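Local coordinates for protein 3-dehydroquinate dehydratase (Thermus thermophilus, PDB 2UYG) that probably catalyses the trans-dehydration of 3-dehydroquinate to 3-dehydroshikimate through an enolate intermediate, the third step of the chorismate pathway, as a homododecamer, at residues T24-E27 with E28-L32; H104-E107 with E108-H112; V59-A62 with H63-G66. All blocks are in the same frame, centred on the assembly; numbering follows the deposited sequence.

Contact 1 (T24-E27 with E28-L32); sequences TTLE and ELEAL
T25 and E28 exchange two hydrogen bonds. E28 N donates to T25 OG1 at 3.0 Å with an N-H...O angle of 165°, and T25 N returns a bond to E28 OE1, also 3.0 Å, reaching that oxygen from above the carboxylate plane, 36° out of it. The hydroxyl is turned to the amide by chi1 of 57°, which sets OG1 between the backbone N and the carbonyl carbon. The extended E28 side chain reaches back toward the N-cap, its CG passing 3.3 Å from T25 OG1.

This reciprocal pair is a capping box, with T25 as N-cap of helix 26-39, the helix of the beta-alpha-beta unit that runs from strand 2-6 to strand 44-48. E28 N, in the first turn, has no helical carbonyl four residues back, and T25 OG1 takes that place.

Main-chain bonds take over from there: L29 N to T25 O at 2.7 Å, then E30 N to L26 O and A31 N to E27 O, each spanning four residues.

Apolar contact is thin within the turn. L26 CD1 comes no nearer than 4.5 Å to L29 CD1, while L26 CD2 lies 4.1 Å from E30 OE1. Both leucines rest on F46 of strand 44-48, and L26 also touches Q48.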
loop_
_atom_site.group_PDB
_atom_site.type_symbol
_atom_site.label_atom_id
_atom_site.label_comp_id
_atom_site.label_asym_id
_atom_site.label_seq_id
_atom_site.Cartn_x
_atom_site.Cartn_y
_atom_site.Cartn_z
ATOM N N THR A 24 19.952 8.232 33.136
ATOM C CA THR A 24 21.029 7.315 33.380
ATOM C C THR A 24 22.004 7.169 32.178
ATOM O O THR A 24 21.589 7.158 30.997
ATOM C CB THR A 24 20.617 5.944 34.038
ATOM O OG1 THR A 24 20.767 4.887 33.105
ATOM C CG2 THR A 24 19.211 5.870 34.615
ATOM N N THR A 25 23.318 7.152 32.480
ATOM C CA THR A 25 24.347 7.196 31.448
ATOM C C THR A 25 24.659 5.786 31.068
ATOM O O THR A 25 24.291 4.847 31.771
ATOM C CB THR A 25 25.701 7.842 31.891
ATOM O OG1 THR A 25 26.181 7.124 33.032
ATOM C CG2 THR A 25 25.544 9.250 32.294
ATOM N N LEU A 26 25.428 5.676 29.997
ATOM C CA LEU A 26 25.813 4.378 29.516
ATOM C C LEU A 26 26.725 3.746 30.562
ATOM O O LEU A 26 26.536 2.537 30.886
ATOM C CB LEU A 26 26.501 4.451 28.116
ATOM C CG LEU A 26 26.845 3.096 27.536
ATOM C CD1 LEU A 26 25.594 2.402 26.966
ATOM C CD2 LEU A 26 28.055 3.069 26.503
ATOM N N GLU A 27 27.707 4.519 31.072
ATOM C CA GLU A 27 28.528 4.063 32.246
ATOM C C GLU A 27 27.676 3.548 33.417
ATOM O O GLU A 27 27.926 2.492 33.969
ATOM C CB GLU A 27 29.373 5.201 32.831
ATOM C CG GLU A 27 30.522 5.724 31.996
ATOM C CD GLU A 27 31.604 6.374 32.908
ATOM O OE1 GLU A 27 32.754 5.870 32.909
ATOM O OE2 GLU A 27 31.280 7.371 33.647
ATOM N N GLU A 28 26.680 4.305 33.829
ATOM C CA GLU A 28 25.826 3.836 34.921
ATOM C C GLU A 28 25.034 2.617 34.499
ATOM O O GLU A 28 24.900 1.687 35.268
ATOM C CB GLU A 28 24.897 4.965 35.434
ATOM C CG GLU A 28 25.669 6.097 36.138
ATOM C CD GLU A 28 24.906 7.389 36.090
ATOM O OE1 GLU A 28 23.901 7.470 35.386
ATOM O OE2 GLU A 28 25.267 8.314 36.799
ATOM N N LEU A 29 24.602 2.563 33.236
ATOM C CA LEU A 29 23.925 1.352 32.754
ATOM C C LEU A 29 24.802 0.075 32.929
ATOM O O LEU A 29 24.302 -0.934 33.423
ATOM C CB LEU A 29 23.557 1.469 31.275
ATOM C CG LEU A 29 22.218 0.915 30.837
ATOM C CD1 LEU A 29 22.189 0.756 29.335
ATOM C CD2 LEU A 29 21.814 -0.299 31.493
ATOM N N GLU A 30 26.077 0.101 32.500
ATOM C CA GLU A 30 26.920 -1.081 32.661
ATOM C C GLU A 30 27.037 -1.452 34.144
ATOM O O GLU A 30 27.005 -2.639 34.497
ATOM C CB GLU A 30 28.357 -0.931 32.119
ATOM C CG GLU A 30 28.492 0.111 31.004
ATOM C CD GLU A 30 29.913 0.266 30.466
ATOM O OE1 GLU A 30 30.076 1.260 29.603
ATOM O OE2 GLU A 30 30.769 -0.591 30.994
ATOM N N ALA A 31 27.163 -0.444 35.003
ATOM C CA ALA A 31 27.463 -0.708 36.396
ATOM C C ALA A 31 26.247 -1.407 36.980
ATOM O O ALA A 31 26.397 -2.388 37.652
ATOM C CB ALA A 31 27.830 0.598 37.170
ATOM N N LEU A 32 25.049 -0.935 36.619
ATOM C CA LEU A 32 23.800 -1.580 36.978
ATOM C C LEU A 32 23.729 -3.031 36.469
ATOM O O LEU A 32 23.393 -3.945 37.204
ATOM C CB LEU A 32 22.672 -0.798 36.380
ATOM C CG LEU A 32 21.815 0.179 37.178
ATOM C CD1 LEU A 32 22.296 0.463 38.558
ATOM C CD2 LEU A 32 21.552 1.415 36.341
#

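Contact 2 (H104-E107 with E108-H112); sequences HARE and EFRRH
The guanidinium of R110 lies between R106 and F109: R106 NH1 sits 3.6 Å above the centre of one face, F109 CZ is over the opposite face toward its rim, and the carboxylate carbon of E107 lies at the edge, in plane. R106 and R110 form a parallel guanidinium stack, planes 10° apart and centres 4.1 Å apart. H104 and R111 meet differently, edge against edge with planes 77° apart: R111 NE is at the rim of the imidazole, near its plane, 3.6 Å from H104 CD2. H104 O lies over one face of the R111 guanidinium, toward its rim.

Irregular loop 104-107 leads here into a 3-10 segment at 108-111, between strands 95-99 and 121-124; this connection carries R110, predicted to bind substrate. R106 donates from NH2 to T101 OG1 and hydrogen-bonds through NH1 to the hydroxyl of Y21, the predicted proton acceptor, while R110 NH2 makes a salt bridge with D86 of a neighbouring subunit. F109 also stacks on Y82 of that subunit, so the guanidinium stack lies at a subunit interface.

E107 supplies the counter-charge within these two segments. Its chain bends at chi2, bringing the carboxylate alongside R110, while E107 CB packs 3.6 Å from F109 CE2. The backbone adds a weak bond from R110 N to E107 O. In the salt bridge, R110 NE donates to E107 OE1 over 3.0 Å; OE1 lies almost in the guanidinium plane, whereas NE meets it from above the carboxylate plane, 46° out of it.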
loop_
_atom_site.group_PDB
_atom_site.type_symbol
_atom_site.label_atom_id
_atom_site.label_comp_id
_atom_site.label_asym_id
_atom_site.label_seq_id
_atom_site.Cartn_x
_atom_site.Cartn_y
_atom_site.Cartn_z
ATOM N N HIS A 104 6.569 1.253 20.443
ATOM C CA HIS A 104 5.246 1.363 19.897
ATOM C C HIS A 104 4.548 2.644 20.220
ATOM O O HIS A 104 3.455 2.813 19.802
ATOM C CB HIS A 104 4.412 0.167 20.369
ATOM C CG HIS A 104 5.020 -1.105 19.965
ATOM N ND1 HIS A 104 5.599 -1.973 20.868
ATOM C CD2 HIS A 104 5.239 -1.626 18.741
ATOM C CE1 HIS A 104 6.078 -3.018 20.223
ATOM N NE2 HIS A 104 5.923 -2.805 18.924
ATOM N N ALA A 105 5.182 3.537 20.940
ATOM C CA ALA A 105 4.637 4.821 21.353
ATOM C C ALA A 105 5.490 5.969 20.835
ATOM O O ALA A 105 5.483 7.042 21.427
ATOM C CB ALA A 105 4.586 4.892 22.907
ATOM N N ARG A 106 6.268 5.731 19.777
ATOM C CA ARG A 106 7.045 6.785 19.126
ATOM C C ARG A 106 6.763 6.790 17.611
ATOM O O ARG A 106 5.677 6.423 17.230
ATOM C CB ARG A 106 8.502 6.530 19.431
ATOM C CG ARG A 106 8.817 6.206 20.911
ATOM C CD ARG A 106 10.204 5.832 21.170
ATOM N NE ARG A 106 11.154 6.868 20.732
ATOM C CZ ARG A 106 12.481 6.721 20.825
ATOM N NH1 ARG A 106 13.297 7.664 20.431
ATOM N NH2 ARG A 106 13.000 5.610 21.357
ATOM N N GLU A 107 7.722 7.114 16.746
ATOM C CA GLU A 107 7.479 7.151 15.310
ATOM C C GLU A 107 7.091 5.777 14.732
ATOM O O GLU A 107 7.531 4.714 15.204
ATOM C CB GLU A 107 8.711 7.710 14.538
ATOM C CG GLU A 107 9.216 9.064 15.023
ATOM C CD GLU A 107 10.332 8.950 16.036
ATOM O OE1 GLU A 107 10.268 8.079 16.901
ATOM O OE2 GLU A 107 11.307 9.708 15.991
ATOM N N GLU A 108 6.311 5.791 13.666
ATOM C CA GLU A 108 5.895 4.574 13.056
ATOM C C GLU A 108 7.054 3.678 12.744
ATOM O O GLU A 108 6.897 2.473 12.850
ATOM C CB GLU A 108 5.107 4.774 11.738
ATOM C CG GLU A 108 4.637 3.438 11.108
ATOM C CD GLU A 108 3.728 3.585 9.895
ATOM O OE1 GLU A 108 3.751 4.654 9.205
ATOM O OE2 GLU A 108 3.014 2.612 9.588
ATOM N N PHE A 109 8.156 4.216 12.224
ATOM C CA PHE A 109 9.229 3.319 11.744
ATOM C C PHE A 109 9.915 2.513 12.893
ATOM O O PHE A 109 10.419 1.502 12.644
ATOM C CB PHE A 109 10.289 4.078 10.934
ATOM C CG PHE A 109 11.163 4.955 11.765
ATOM C CD1 PHE A 109 12.292 4.452 12.382
ATOM C CD2 PHE A 109 10.885 6.300 11.904
ATOM C CE1 PHE A 109 13.118 5.278 13.127
ATOM C CE2 PHE A 109 11.675 7.097 12.636
ATOM C CZ PHE A 109 12.810 6.589 13.232
ATOM N N ARG A 110 9.957 3.042 14.115
ATOM C CA ARG A 110 10.400 2.307 15.285
ATOM C C ARG A 110 9.603 1.093 15.629
ATOM O O ARG A 110 10.096 0.206 16.359
ATOM C CB ARG A 110 10.437 3.193 16.477
ATOM C CG ARG A 110 11.706 3.961 16.460
ATOM C CD ARG A 110 11.892 4.842 17.625
ATOM N NE ARG A 110 12.457 6.102 17.180
ATOM C CZ ARG A 110 13.756 6.360 17.014
ATOM N NH1 ARG A 110 14.120 7.578 16.601
ATOM N NH2 ARG A 110 14.659 5.427 17.198
ATOM N N ARG A 111 8.377 1.001 15.088
ATOM C CA ARG A 111 7.515 -0.115 15.417
ATOM C C ARG A 111 7.955 -1.389 14.732
ATOM O O ARG A 111 7.537 -2.496 15.137
ATOM C CB ARG A 111 6.019 0.199 15.192
ATOM C CG ARG A 111 5.622 1.497 15.888
ATOM C CD ARG A 111 4.143 1.845 16.009
ATOM N NE ARG A 111 3.453 0.788 16.746
ATOM C CZ ARG A 111 2.136 0.665 16.828
ATOM N NH1 ARG A 111 1.334 1.558 16.235
ATOM N NH2 ARG A 111 1.616 -0.348 17.530
ATOM N N HIS A 112 8.866 -1.340 13.774
ATOM C CA HIS A 112 9.176 -2.608 13.125
ATOM C C HIS A 112 10.604 -3.075 13.541
ATOM O O HIS A 112 11.517 -2.289 13.548
ATOM C CB HIS A 112 8.720 -2.446 11.619
ATOM C CG HIS A 112 9.796 -2.416 10.573
ATOM N ND1 HIS A 112 10.969 -1.674 10.678
ATOM C CD2 HIS A 112 9.807 -2.964 9.315
ATOM C CE1 HIS A 112 11.676 -1.816 9.562
ATOM N NE2 HIS A 112 10.992 -2.581 8.716
#

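Contact 3 (V59-A62 with H63-G66); sequences VQQA and HQEG
Q61 O receives both E65 N, at 3.3 Å, and more weakly Q64 N, near the C-terminal end of helix 52-61, where the chain passes into a type I beta turn from H63 to G66. E65 N makes a second, weak bond to A62 O, and G66 N closes the turn on H63 O at 3.1 Å. G66 has a positive phi (93°), a backbone shape in which a beta carbon would press on the preceding carbonyl oxygen.

H63 turns back toward Q60. With CG between its backbone N and carbonyl carbon (chi1 70°), the ring presents its edge to Q60 O, 3.3 Å from H63 CD2. A water accepts a hydrogen bond from H63 N at 2.7 Å and lies 3.0 Å from V59 O, to which it can donate, so it probably bridges an amide and a carbonyl four residues apart.

On the outer side, Q61 crosses E65 at about a right angle, Q61 CB lying 3.7 Å from E65 OE2. Q61 and Q64 approach through their amide oxygens, OE1 to OE1 at 3.4 Å, with amide planes 81° apart; as modelled, two acceptors face each other, so no bond is assigned.

Q60 points to another subunit, where N9, N11 and N50 hydrogen-bond its amide. Within the chain, V59 packs on L5 of strand 2-6 and on L84 and A87 of helix 82-89. A62 reaches L3 of strand 2-6 as well as L93, and H63 rests on P92 and L93, so 59-63 is seated between the central sheet and the loop that leads to strand 95-99.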
loop_
_atom_site.group_PDB
_atom_site.type_symbol
_atom_site.label_atom_id
_atom_site.label_comp_id
_atom_site.label_asym_id
_atom_site.label_seq_id
_atom_site.Cartn_x
_atom_site.Cartn_y
_atom_site.Cartn_z
ATOM N N VAL A 59 28.436 -10.114 17.812
ATOM C CA VAL A 59 27.498 -11.201 17.989
ATOM C C VAL A 59 28.092 -12.461 17.417
ATOM O O VAL A 59 28.039 -13.517 18.075
ATOM C CB VAL A 59 25.934 -10.938 17.644
ATOM C CG1 VAL A 59 25.503 -9.514 17.728
ATOM C CG2 VAL A 59 25.501 -11.698 16.500
ATOM N N GLN A 60 28.790 -12.343 16.284
ATOM C CA GLN A 60 29.288 -13.549 15.592
ATOM C C GLN A 60 30.277 -14.341 16.449
ATOM O O GLN A 60 30.180 -15.610 16.542
ATOM C CB GLN A 60 29.973 -13.197 14.262
ATOM C CG GLN A 60 29.115 -12.850 13.086
ATOM C CD GLN A 60 29.953 -12.332 11.883
ATOM O OE1 GLN A 60 31.161 -12.169 11.970
ATOM N NE2 GLN A 60 29.308 -12.061 10.814
ATOM N N GLN A 61 31.233 -13.635 17.041
ATOM C CA GLN A 61 32.423 -14.280 17.691
ATOM C C GLN A 61 31.998 -14.616 19.170
ATOM O O GLN A 61 32.703 -15.304 19.845
ATOM C CB GLN A 61 33.683 -13.295 17.629
ATOM C CG GLN A 61 35.274 -13.800 17.415
ATOM C CD GLN A 61 35.776 -13.757 15.861
ATOM O OE1 GLN A 61 35.341 -14.580 15.027
ATOM N NE2 GLN A 61 36.631 -12.776 15.510
ATOM N N ALA A 62 30.873 -14.124 19.696
ATOM C CA ALA A 62 30.564 -14.287 21.127
ATOM C C ALA A 62 30.682 -15.717 21.745
ATOM O O ALA A 62 31.247 -15.898 22.849
ATOM C CB ALA A 62 29.233 -13.692 21.476
ATOM N N HIS A 63 30.192 -16.725 21.049
ATOM C CA HIS A 63 30.241 -18.095 21.522
ATOM C C HIS A 63 31.690 -18.610 21.602
ATOM O O HIS A 63 31.972 -19.395 22.448
ATOM C CB HIS A 63 29.420 -19.061 20.664
ATOM C CG HIS A 63 29.998 -19.302 19.299
ATOM N ND1 HIS A 63 30.726 -20.442 18.989
ATOM C CD2 HIS A 63 30.006 -18.521 18.181
ATOM C CE1 HIS A 63 31.100 -20.367 17.716
ATOM N NE2 HIS A 63 30.631 -19.238 17.194
ATOM N N GLN A 64 32.558 -18.162 20.701
ATOM C CA GLN A 64 33.981 -18.541 20.651
ATOM C C GLN A 64 34.761 -17.927 21.813
ATOM O O GLN A 64 35.781 -18.478 22.265
ATOM C CB GLN A 64 34.669 -18.088 19.315
ATOM C CG GLN A 64 34.565 -18.975 18.129
ATOM C CD GLN A 64 35.422 -18.527 16.916
ATOM O OE1 GLN A 64 34.941 -17.824 16.073
ATOM N NE2 GLN A 64 36.683 -18.961 16.859
ATOM N N GLU A 65 34.301 -16.778 22.289
ATOM C CA GLU A 65 34.820 -16.209 23.529
ATOM C C GLU A 65 34.320 -16.864 24.784
ATOM O O GLU A 65 34.705 -16.433 25.845
ATOM C CB GLU A 65 34.496 -14.727 23.604
ATOM C CG GLU A 65 35.498 -13.858 22.838
ATOM C CD GLU A 65 34.939 -12.547 22.260
ATOM O OE1 GLU A 65 34.626 -11.604 22.962
ATOM O OE2 GLU A 65 34.838 -12.448 21.027
ATOM N N GLY A 66 33.442 -17.880 24.708
ATOM C CA GLY A 66 32.904 -18.503 25.919
ATOM C C GLY A 66 31.584 -17.999 26.515
ATOM O O GLY A 66 31.083 -18.577 27.483
HETATM O O HOH W 1 28.200 -16.230 19.225
#

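The three are separate local contacts between residues close in sequence, on one alpha/beta chain built round a parallel five-stranded sheet. Contact 2 is the one within the predicted active site: it holds R110, and R106 reaches Y21. A bound glycerol, probably from the crystallisation liquor, lies about 4 Å from the side chain of R110. Contact 1 opens helix 26-39, and its L29 side chain comes within about 5 Å of that of L100, another predicted substrate-binding residue. Contact 3, near the end of helix 52-61, lies across the chain's centre from contact 2, their centres about 31 Å apart. Contact 1 is about 25 Å from contact 2 and about 23 Å from contact 3, centre to centre. Contacts 2 and 3 both reach other subunits.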